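Local coordinates for D-isomer specific 2-hydroxyacid dehydrogenase family protein (Desulfovibrio vulgaris, PDB 5TX7) that catalyses the NAD-dependent interconversion of D-2-hydroxyacids and the matching 2-oxoacids, at the interface of chains A and B. Numbering follows the deposited sequence. Chains: chain A/B, D-isomer specific 2-hydroxyacid dehydrogenase family protein.

The interface of chains A and B. Residues chain A 109-110, 113, 282, 284; chain B 113, 118-119.
B:Thr118 meets A:Ala109, A:Leu110, A:Glu113, A:Leu282 and A:Thr284 with its side chain and, at A:Thr284, its backbone CA and O. The patch belongs to a two-fold interface of a D-isomer specific 2-hydroxyacid dehydrogenase. Dimers are typical of this family, so the pairing is likely biological. B:Thr118 begins helix 118-126. It packs against helix 100-116 and strand 281-283 of chain A.

The methyl CG2 of B:Thr118 points to A:Leu110, with CD2 of the leucine 3.8 Å from it. The CB of A:Ala109 borders the same methyl. On another side, CG2 of A:Thr284 lies 3.9 Å from CA of B:Thr118. A:Leu282 crosses the threonine at about a right angle and touches it with CD2. The aliphatic stem of A:Glu113 runs past B:Thr118 in the opposite direction, its CB 3.6 Å from OG1. Its carboxylate then reaches CB of B:Ala119.

The carboxylates of A:Glu113 and B:Glu113 are stacked, with planes 12° apart. OE1 of A:Glu113 is 3.6 Å from CD of B:Glu113. If both are ionised, their closeness may raise the proton affinity of one.

B:Glu113 caps the start of helix 118-126. OE1 of B:Glu113 accepts a hydrogen bond from the backbone N of B:Ala119 at 3.0 Å through the syn lone pair. OE2 of B:Glu113 accepts one from OG1 of B:Thr118 at 2.7 Å, also syn. The backbone N of B:Thr118 also hydrogen-bonds to this OE2, from 48° above the carboxylate plane, so two donors grip the oxygen. The hydroxyl of B:Thr118 lies flanked by its own N and C (chi1 56°). There it bonds to B:Glu113 while packing against the stem of A:Glu113 and CD2 of A:Leu282. Water 1 links OE2 of B:Glu113 to the carbonyl O of A:Ala109.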
loop_
_atom_site.group_PDB
_atom_site.type_symbol
_atom_site.label_atom_id
_atom_site.label_comp_id
_atom_site.label_asym_id
_atom_site.label_seq_id
_atom_site.Cartn_x
_atom_site.Cartn_y
_atom_site.Cartn_z
ATOM N N ALA A 109 0.581 -3.840 -1.549
ATOM C CA ALA A 109 0.007 -2.967 -2.565
ATOM C C ALA A 109 -1.319 -3.558 -3.082
ATOM O O ALA A 109 -2.312 -2.846 -3.206
ATOM C CB ALA A 109 0.973 -2.755 -3.708
ATOM N N LEU A 110 -1.351 -4.858 -3.342
ATOM C CA LEU A 110 -2.610 -5.516 -3.770
ATOM C C LEU A 110 -3.673 -5.479 -2.659
ATOM O O LEU A 110 -4.824 -5.103 -2.889
ATOM C CB LEU A 110 -2.355 -6.964 -4.181
ATOM C CG LEU A 110 -1.484 -7.155 -5.431
ATOM C CD1 LEU A 110 -0.968 -8.578 -5.512
ATOM C CD2 LEU A 110 -2.230 -6.840 -6.707
ATOM N N GLU A 113 -5.071 -1.899 -1.844
ATOM C CA GLU A 113 -5.968 -1.457 -2.900
ATOM C C GLU A 113 -7.300 -2.171 -2.772
ATOM O O GLU A 113 -8.320 -1.542 -3.032
ATOM C CB GLU A 113 -5.358 -1.612 -4.298
ATOM C CG GLU A 113 -6.252 -1.172 -5.468
ATOM C CD GLU A 113 -6.618 0.308 -5.555
ATOM O OE1 GLU A 113 -5.932 1.188 -4.957
ATOM O OE2 GLU A 113 -7.624 0.585 -6.280
ATOM N N LEU A 282 -8.327 -8.310 -8.389
ATOM C CA LEU A 282 -7.294 -7.387 -8.829
ATOM C C LEU A 282 -6.131 -8.201 -9.409
ATOM O O LEU A 282 -5.635 -9.128 -8.773
ATOM C CB LEU A 282 -6.827 -6.549 -7.650
ATOM C CG LEU A 282 -6.032 -5.290 -7.907
ATOM C CD1 LEU A 282 -6.926 -4.274 -8.579
ATOM C CD2 LEU A 282 -5.510 -4.736 -6.578
ATOM N N THR A 284 -2.388 -8.137 -11.664
ATOM C CA THR A 284 -1.245 -7.392 -12.157
ATOM C C THR A 284 -0.380 -8.359 -12.988
ATOM O O THR A 284 -0.356 -9.542 -12.705
ATOM C CB THR A 284 -0.436 -6.751 -10.979
ATOM O OG1 THR A 284 -0.166 -7.717 -9.971
ATOM C CG2 THR A 284 -1.237 -5.642 -10.320
ATOM N N GLU B 113 0.144 2.519 -3.878
ATOM C CA GLU B 113 -0.519 2.681 -5.154
ATOM C C GLU B 113 0.253 3.614 -6.065
ATOM O O GLU B 113 0.278 3.386 -7.266
ATOM C CB GLU B 113 -1.969 3.120 -5.022
ATOM C CG GLU B 113 -2.757 3.047 -6.332
ATOM C CD GLU B 113 -2.955 1.614 -6.894
ATOM O OE1 GLU B 113 -3.763 1.467 -7.804
ATOM O OE2 GLU B 113 -2.352 0.594 -6.465
ATOM N N THR B 118 -1.306 -0.748 -8.925
ATOM C CA THR B 118 -1.946 -2.021 -9.173
ATOM C C THR B 118 -3.217 -1.887 -9.997
ATOM O O THR B 118 -3.436 -2.677 -10.900
ATOM C CB THR B 118 -2.331 -2.779 -7.894
ATOM O OG1 THR B 118 -3.170 -1.949 -7.078
ATOM C CG2 THR B 118 -1.104 -3.209 -7.132
ATOM N N ALA B 119 -4.037 -0.895 -9.675
ATOM C CA ALA B 119 -5.327 -0.717 -10.351
ATOM C C ALA B 119 -5.183 -0.293 -11.805
ATOM O O ALA B 119 -5.997 -0.701 -12.655
ATOM C CB ALA B 119 -6.198 0.284 -9.609
HETATM O O HOH W 1 -1.442 -0.351 -3.976
#